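Local coordinates for protein hypothetical hydrolase (Bacteroides thetaiotaomicron, PDB 3TC9) that is thought to act as an auxiliary nutrient-binding protein, pairing an immunoglobulin-like IPT/TIG domain with a six-bladed beta-propeller, at residues E259-Q267 with T303-I311; E232-F242 with H274-N282. All blocks are in the same frame, centred on the assembly; numbering follows the deposited sequence. Where two conformers were deposited one is given.

Contact 1: residues E259-Q267 with T303-I311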
# COMPACT_ATOMS: atom_id res chain seq x y z
N GLU B 259 23.59 -29.99 -13.53
CA GLU B 259 23.47 -31.12 -12.61
C GLU B 259 22.15 -31.13 -11.83
O GLU B 259 21.75 -30.12 -11.23
CB GLU B 259 24.66 -31.15 -11.63
CG GLU B 259 25.75 -32.13 -12.05
CD GLU B 259 27.18 -31.67 -11.83
OE1 GLU B 259 27.55 -31.42 -10.66
OE2 GLU B 259 27.93 -31.60 -12.83
N THR B 260 21.49 -32.29 -11.86
CA THR B 260 20.25 -32.55 -11.14
C THR B 260 20.60 -33.27 -9.83
O THR B 260 21.33 -34.27 -9.84
CB THR B 260 19.23 -33.34 -11.99
OG1 THR B 260 18.87 -32.59 -13.16
CG2 THR B 260 17.97 -33.71 -11.21
N THR B 261 20.08 -32.76 -8.71
CA THR B 261 20.30 -33.33 -7.40
C THR B 261 18.96 -33.73 -6.81
O THR B 261 18.09 -32.87 -6.67
CB THR B 261 21.05 -32.33 -6.50
OG1 THR B 261 22.24 -31.91 -7.16
CG2 THR B 261 21.39 -32.90 -5.12
N PRO B 262 18.76 -35.01 -6.42
CA PRO B 262 17.50 -35.36 -5.71
C PRO B 262 17.58 -34.78 -4.29
O PRO B 262 18.64 -34.86 -3.65
CB PRO B 262 17.48 -36.90 -5.74
CG PRO B 262 18.74 -37.33 -6.47
CD PRO B 262 19.68 -36.17 -6.47
N LEU B 263 16.52 -34.11 -3.82
CA LEU B 263 16.60 -33.44 -2.52
C LEU B 263 15.95 -34.22 -1.38
O LEU B 263 16.65 -34.66 -0.46
CB LEU B 263 16.00 -32.03 -2.60
CG LEU B 263 16.98 -30.85 -2.56
CD1 LEU B 263 18.24 -31.12 -3.37
CD2 LEU B 263 16.30 -29.59 -3.04
N PHE B 264 14.62 -34.34 -1.40
CA PHE B 264 13.85 -35.02 -0.36
C PHE B 264 12.53 -35.48 -0.93
O PHE B 264 12.05 -34.94 -1.93
CB PHE B 264 13.60 -34.09 0.86
CG PHE B 264 13.19 -32.66 0.56
CD1 PHE B 264 11.88 -32.36 0.20
CD2 PHE B 264 14.11 -31.62 0.65
CE1 PHE B 264 11.51 -31.04 -0.10
CE2 PHE B 264 13.73 -30.31 0.35
CZ PHE B 264 12.44 -30.03 -0.02
N THR B 265 11.94 -36.48 -0.27
CA THR B 265 10.63 -37.05 -0.54
C THR B 265 9.65 -36.32 0.41
O THR B 265 10.04 -36.00 1.55
CB THR B 265 10.76 -38.59 -0.34
OG1 THR B 265 10.86 -39.23 -1.62
CG2 THR B 265 9.64 -39.22 0.50
N ILE B 266 8.40 -36.03 -0.03
CA ILE B 266 7.43 -35.34 0.84
C ILE B 266 6.84 -36.33 1.86
O ILE B 266 6.91 -36.05 3.07
CB ILE B 266 6.30 -34.60 0.04
CG1 ILE B 266 6.87 -33.53 -0.95
CG2 ILE B 266 5.24 -33.99 0.99
CD1 ILE B 266 7.88 -32.49 -0.42
N GLN B 267 6.23 -37.44 1.39
CA GLN B 267 5.57 -38.43 2.24
C GLN B 267 5.52 -39.79 1.52
O GLN B 267 6.50 -40.52 1.50
CB GLN B 267 4.16 -37.92 2.64
CG GLN B 267 3.43 -38.74 3.71
CD GLN B 267 2.25 -38.02 4.35
OE1 GLN B 267 2.27 -36.81 4.60
NE2 GLN B 267 1.21 -38.77 4.67
N THR B 303 23.48 -23.41 1.85
CA THR B 303 23.61 -24.58 0.97
C THR B 303 22.90 -24.33 -0.37
O THR B 303 23.02 -25.13 -1.29
CB THR B 303 23.08 -25.83 1.66
OG1 THR B 303 21.68 -25.69 1.83
CG2 THR B 303 23.75 -26.09 3.01
N LYS B 304 22.16 -23.20 -0.46
CA LYS B 304 21.37 -22.77 -1.63
C LYS B 304 20.38 -23.89 -2.01
O LYS B 304 20.27 -24.26 -3.18
CB LYS B 304 22.28 -22.33 -2.80
CG LYS B 304 23.09 -21.08 -2.47
CD LYS B 304 23.86 -20.52 -3.65
CE LYS B 304 24.76 -19.40 -3.20
NZ LYS B 304 25.24 -18.57 -4.34
N ARG B 305 19.66 -24.44 -0.98
CA ARG B 305 18.69 -25.53 -1.13
C ARG B 305 17.46 -25.37 -0.26
O ARG B 305 17.54 -24.86 0.86
CB ARG B 305 19.31 -26.87 -0.73
CG ARG B 305 20.25 -27.49 -1.75
CD ARG B 305 21.07 -28.55 -1.08
NE ARG B 305 22.07 -29.11 -1.99
CZ ARG B 305 22.47 -30.38 -1.96
NH1 ARG B 305 21.94 -31.24 -1.09
NH2 ARG B 305 23.40 -30.81 -2.81
N LEU B 306 16.33 -25.91 -0.76
CA LEU B 306 15.11 -26.03 0.01
C LEU B 306 15.38 -27.11 1.06
O LEU B 306 16.19 -28.01 0.82
CB LEU B 306 13.94 -26.42 -0.90
CG LEU B 306 13.24 -25.28 -1.64
CD1 LEU B 306 12.17 -25.84 -2.57
CD2 LEU B 306 12.63 -24.30 -0.67
N THR B 307 14.75 -27.03 2.23
CA THR B 307 15.01 -28.03 3.28
C THR B 307 13.72 -28.79 3.63
O THR B 307 12.65 -28.41 3.14
CB THR B 307 15.62 -27.35 4.51
OG1 THR B 307 14.69 -26.39 5.02
CG2 THR B 307 16.96 -26.69 4.23
N THR B 308 13.82 -29.81 4.49
CA THR B 308 12.74 -30.69 4.98
C THR B 308 11.46 -29.89 5.26
O THR B 308 11.49 -29.02 6.14
CB THR B 308 13.20 -31.48 6.24
OG1 THR B 308 14.48 -32.07 5.99
CG2 THR B 308 12.20 -32.57 6.65
N PRO B 309 10.37 -30.17 4.50
CA PRO B 309 9.11 -29.42 4.67
C PRO B 309 8.28 -29.81 5.88
O PRO B 309 8.33 -30.94 6.36
CB PRO B 309 8.31 -29.78 3.40
CG PRO B 309 9.24 -30.49 2.53
CD PRO B 309 10.25 -31.13 3.39
N TYR B 310 7.45 -28.88 6.35
CA TYR B 310 6.53 -29.17 7.46
C TYR B 310 5.14 -28.72 7.05
O TYR B 310 5.02 -27.79 6.26
CB TYR B 310 7.01 -28.52 8.78
CG TYR B 310 7.18 -27.02 8.72
CD1 TYR B 310 6.13 -26.16 9.06
CD2 TYR B 310 8.42 -26.44 8.42
CE1 TYR B 310 6.29 -24.78 9.06
CE2 TYR B 310 8.58 -25.05 8.39
CZ TYR B 310 7.51 -24.23 8.73
OH TYR B 310 7.66 -22.86 8.77
N ILE B 311 4.09 -29.38 7.56
CA ILE B 311 2.69 -29.06 7.20
C ILE B 311 2.34 -27.67 7.73
O ILE B 311 2.68 -27.33 8.87
CB ILE B 311 1.68 -30.16 7.65
CG1 ILE B 311 2.03 -31.52 7.00
CG2 ILE B 311 0.22 -29.77 7.33
CD1 ILE B 311 1.28 -32.75 7.59
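Phe264 reaches across to the segment 303-311, where two backbone carbonyls and a proline border its ring, although the two strands exchange no backbone hydrogen bonds. Its CG sits between the backbone N and the carbonyl carbon (chi1 44°), a crowded rotamer that turns the ring toward that segment. Pro309 covers one face: its CD stands 4.0 Å from the centroid of the Phe264 ring in a CH-pi contact, displaced toward the rim, while Pro309 CG touches Phe264 CE1 at 3.5 Å. At the ring edge, near its plane, Leu306 O lies 3.4 Å from Phe264 CE2, and Thr307 O, on the same side of the plane as Pro309 CD, approaches that carbon obliquely. This second carbonyl also accepts a hydrogen bond from Ser297. The proline has a further neighbour, since Ile266 CD1 meets Pro309 CG at 3.8 Å, the two side chains crossing at about a right angle.

The strands 260-265 and 305-312 are the outermost strands of two successive four-stranded propeller blades. The touching parts, residues 261-266 and 305-309, run nearly the same way, 12° apart, and meet through side chains, as neighbouring blades of a beta-propeller do. The contact lies at the propeller surface. Toward the start of both segments Arg305, extended from CG to NE, brings its guanidinium up to the strand 260-265, with Leu263 CD1 over one face at 4.3 Å from Arg305 NH1. Thr261 CG2 approaches obliquely, 3.7 Å from Arg305 NH2. Between the arginine and the phenylalanine, Leu263 CD2 packs loosely on Leu306 CB, 4.5 Å away.

Contact 2: residues E232-F242 with H274-N282. With EDO (1,2-ethanediol), chain T.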
# COMPACT_ATOMS: atom_id res chain seq x y z
N GLU B 232 9.83 -24.69 -10.66
CA GLU B 232 9.90 -23.32 -10.14
C GLU B 232 11.35 -22.95 -9.88
O GLU B 232 12.09 -23.76 -9.33
CB GLU B 232 9.05 -23.22 -8.86
CG GLU B 232 9.24 -21.99 -7.99
CD GLU B 232 8.59 -20.69 -8.41
OE1 GLU B 232 8.74 -20.29 -9.59
OE2 GLU B 232 8.03 -20.00 -7.52
N THR B 233 11.75 -21.73 -10.27
CA THR B 233 13.10 -21.24 -10.03
C THR B 233 13.15 -20.46 -8.72
O THR B 233 12.14 -19.88 -8.33
CB THR B 233 13.57 -20.35 -11.20
OG1 THR B 233 12.56 -19.39 -11.49
CG2 THR B 233 13.93 -21.14 -12.43
N HIS B 234 14.33 -20.42 -8.06
CA HIS B 234 14.53 -19.61 -6.84
C HIS B 234 14.60 -18.13 -7.28
O HIS B 234 15.33 -17.83 -8.23
CB HIS B 234 15.77 -20.04 -6.05
CG HIS B 234 15.87 -19.34 -4.73
ND1 HIS B 234 16.56 -18.15 -4.60
CD2 HIS B 234 15.30 -19.63 -3.55
CE1 HIS B 234 16.42 -17.78 -3.34
NE2 HIS B 234 15.67 -18.65 -2.66
N PRO B 235 13.81 -17.21 -6.67
CA PRO B 235 13.79 -15.83 -7.19
C PRO B 235 15.08 -15.03 -7.01
O PRO B 235 15.22 -13.99 -7.69
CB PRO B 235 12.60 -15.18 -6.45
CG PRO B 235 12.45 -15.98 -5.20
CD PRO B 235 12.84 -17.39 -5.57
N ILE B 236 16.02 -15.49 -6.16
CA ILE B 236 17.27 -14.77 -5.95
C ILE B 236 18.46 -15.54 -6.55
O ILE B 236 19.28 -14.93 -7.26
CB ILE B 236 17.47 -14.45 -4.43
CG1 ILE B 236 16.21 -13.82 -3.75
CG2 ILE B 236 18.80 -13.69 -4.12
CD1 ILE B 236 15.75 -12.42 -4.21
N ASN B 237 18.58 -16.85 -6.27
CA ASN B 237 19.72 -17.65 -6.73
C ASN B 237 19.51 -18.33 -8.11
O ASN B 237 20.47 -18.82 -8.70
CB ASN B 237 20.12 -18.68 -5.66
CG ASN B 237 20.68 -18.07 -4.38
OD1 ASN B 237 21.31 -17.00 -4.38
ND2 ASN B 237 20.48 -18.74 -3.26
N GLY B 238 18.28 -18.34 -8.62
CA GLY B 238 17.97 -18.84 -9.96
C GLY B 238 17.94 -20.32 -10.27
O GLY B 238 17.65 -20.68 -11.41
N GLU B 239 18.20 -21.22 -9.28
CA GLU B 239 18.17 -22.67 -9.53
C GLU B 239 16.71 -23.20 -9.67
O GLU B 239 15.77 -22.59 -9.15
CB GLU B 239 18.95 -23.46 -8.47
CG GLU B 239 18.31 -23.55 -7.10
CD GLU B 239 18.56 -22.42 -6.12
OE1 GLU B 239 19.04 -21.34 -6.54
OE2 GLU B 239 18.29 -22.61 -4.92
N LEU B 240 16.53 -24.34 -10.36
CA LEU B 240 15.22 -24.93 -10.63
C LEU B 240 14.87 -26.10 -9.71
O LEU B 240 15.68 -27.01 -9.54
CB LEU B 240 15.17 -25.39 -12.09
CG LEU B 240 13.81 -25.86 -12.61
CD1 LEU B 240 12.98 -24.69 -13.04
CD2 LEU B 240 13.98 -26.79 -13.77
N TYR B 241 13.65 -26.08 -9.16
CA TYR B 241 13.11 -27.14 -8.32
C TYR B 241 11.93 -27.75 -9.04
O TYR B 241 11.11 -27.03 -9.62
CB TYR B 241 12.70 -26.59 -6.94
CG TYR B 241 13.88 -26.12 -6.13
CD1 TYR B 241 14.62 -27.00 -5.36
CD2 TYR B 241 14.30 -24.79 -6.18
CE1 TYR B 241 15.74 -26.58 -4.64
CE2 TYR B 241 15.42 -24.35 -5.46
CZ TYR B 241 16.15 -25.26 -4.71
OH TYR B 241 17.27 -24.86 -4.04
N PHE B 242 11.85 -29.08 -9.07
CA PHE B 242 10.74 -29.75 -9.74
C PHE B 242 10.51 -31.08 -9.05
O PHE B 242 11.30 -31.44 -8.17
CB PHE B 242 10.98 -29.90 -11.25
CG PHE B 242 12.23 -30.66 -11.63
CD1 PHE B 242 13.45 -30.01 -11.77
CD2 PHE B 242 12.17 -32.02 -11.90
CE1 PHE B 242 14.60 -30.72 -12.14
CE2 PHE B 242 13.31 -32.73 -12.26
CZ PHE B 242 14.53 -32.07 -12.39
N HIS B 274 3.08 -28.86 -6.63
CA HIS B 274 3.90 -27.81 -7.21
C HIS B 274 4.58 -27.04 -6.06
O HIS B 274 4.20 -27.19 -4.89
CB HIS B 274 3.12 -26.90 -8.20
CG HIS B 274 1.92 -26.22 -7.63
ND1 HIS B 274 2.03 -25.04 -6.93
CD2 HIS B 274 0.62 -26.57 -7.70
CE1 HIS B 274 0.80 -24.71 -6.59
NE2 HIS B 274 -0.08 -25.60 -7.02
N ILE B 275 5.65 -26.31 -6.40
CA ILE B 275 6.50 -25.53 -5.49
C ILE B 275 6.34 -24.06 -5.91
O ILE B 275 6.44 -23.74 -7.10
CB ILE B 275 7.99 -26.00 -5.56
CG1 ILE B 275 8.13 -27.52 -5.25
CG2 ILE B 275 8.91 -25.13 -4.66
CD1 ILE B 275 9.43 -28.19 -5.76
N GLN B 276 6.06 -23.19 -4.96
CA GLN B 276 5.89 -21.78 -5.18
C GLN B 276 6.66 -21.03 -4.11
O GLN B 276 6.34 -21.14 -2.93
CB GLN B 276 4.42 -21.39 -5.17
CG GLN B 276 3.66 -21.99 -6.35
CD GLN B 276 2.44 -21.22 -6.68
OE1 GLN B 276 1.32 -21.70 -6.51
NE2 GLN B 276 2.65 -20.01 -7.16
N PHE B 277 7.67 -20.26 -4.55
CA PHE B 277 8.52 -19.48 -3.67
C PHE B 277 7.91 -18.16 -3.29
O PHE B 277 7.37 -17.45 -4.14
CB PHE B 277 9.88 -19.18 -4.33
CG PHE B 277 10.90 -20.27 -4.21
CD1 PHE B 277 11.59 -20.48 -3.02
CD2 PHE B 277 11.21 -21.07 -5.31
CE1 PHE B 277 12.54 -21.50 -2.92
CE2 PHE B 277 12.15 -22.09 -5.20
CZ PHE B 277 12.81 -22.30 -4.02
N HIS B 278 8.11 -17.79 -2.01
CA HIS B 278 7.76 -16.48 -1.49
C HIS B 278 8.68 -15.45 -2.21
O HIS B 278 9.83 -15.81 -2.49
CB HIS B 278 7.96 -16.49 0.03
CG HIS B 278 7.64 -15.21 0.72
ND1 HIS B 278 8.57 -14.19 0.80
CD2 HIS B 278 6.52 -14.84 1.38
CE1 HIS B 278 7.96 -13.22 1.46
NE2 HIS B 278 6.73 -13.57 1.84
N PRO B 279 8.21 -14.20 -2.51
CA PRO B 279 9.07 -13.22 -3.23
C PRO B 279 10.48 -12.96 -2.65
O PRO B 279 11.39 -12.61 -3.42
CB PRO B 279 8.24 -11.94 -3.18
CG PRO B 279 6.83 -12.41 -3.06
CD PRO B 279 6.86 -13.65 -2.26
N SER B 280 10.67 -13.14 -1.32
CA SER B 280 11.98 -12.99 -0.65
C SER B 280 12.92 -14.16 -0.98
O SER B 280 14.14 -14.04 -0.88
CB SER B 280 11.78 -12.95 0.86
OG SER B 280 11.26 -14.19 1.31
N GLY B 281 12.31 -15.31 -1.30
CA GLY B 281 13.02 -16.55 -1.56
C GLY B 281 13.43 -17.26 -0.29
O GLY B 281 14.21 -18.21 -0.34
N ASN B 282 12.88 -16.82 0.88
CA ASN B 282 13.20 -17.41 2.20
C ASN B 282 12.55 -18.77 2.43
O ASN B 282 13.00 -19.51 3.29
CB ASN B 282 12.81 -16.45 3.33
CG ASN B 282 13.76 -15.27 3.48
OD1 ASN B 282 14.91 -15.32 3.06
ND2 ASN B 282 13.29 -14.19 4.07
C1 EDO T . 9.35 -14.31 5.20
O1 EDO T . 10.16 -13.49 4.35
C2 EDO T . 10.23 -15.29 5.98
O2 EDO T . 9.46 -15.90 7.02
O HOH W 1 5.36 -17.95 -6.92
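An aromatic cluster of His234, Tyr241 and Phe277 fills the seam between two consecutive blades of the beta-propeller. The edge of His234 points at the face of Phe277 in a T-shaped pair, with the ring planes at 80° and His234 CD2 3.4 Å from Phe277 CE1. Tyr241 meets the rim of the same phenylalanine, its CD2 3.6 Å from Phe277 CE2, with the rings inclined to each other.

Both ring nitrogens of the histidine are engaged. His234 NE2 donates to Gly281 O at 2.8 Å, in the carbonyl plane and on a lone pair, whereas His234 ND1 accepts an almost straight bond (177°) from Asn237 N. The imidazole is thereby fixed in rotation and joins its own loop to the type I turn 278-281. Pro235 CG packs against Gly281 CA at 3.7 Å; together with His234 NE2 and Ile236 CG1 it crowds the side of the glycine that faces the segment 232-242.

Glu232 makes the other polar link. Its CG is anti to the backbone N (chi1 166°) and the chain then bends at chi2, which brings OE2 to Phe277 N at 3.0 Å; the nearly linear bond uses the anti lone pair of the carboxylate. On the way, Glu232 CG brushes the edge of the Phe277 ring, 3.5 Å from CD2.

Two residues before Phe277 on the same strand, Ile275 lays CD1 on Tyr241 CB at 3.8 Å. Leu306 of strand 305-312 touches Tyr241, Ile275 and Phe277, strand 283-288 contributes Ala284, which touches Ile275 and Phe277, and Tyr299 of strand 293-300 stacks on His234.

In the fold
From the N terminus, the immunoglobulin-like domain comes first and the propeller follows. Strands 231-233, 240-244, 249-253 and 260-265 form one blade, and strands 273-277, 283-288, 293-300 and 305-312 the next. Contact 2 closes a loop of 31 residues by joining the first two strands of the earlier blade to the first strand of the later one. Contact 1 closes one of 35 residues and joins the last strands of both. Their segments alternate along the chain, so the loops cross instead of nesting. With centres about 12 Å apart, they meet where Leu263 CD2 lies 3.5 Å from Tyr241 CE1, making one continuous interface between the blades.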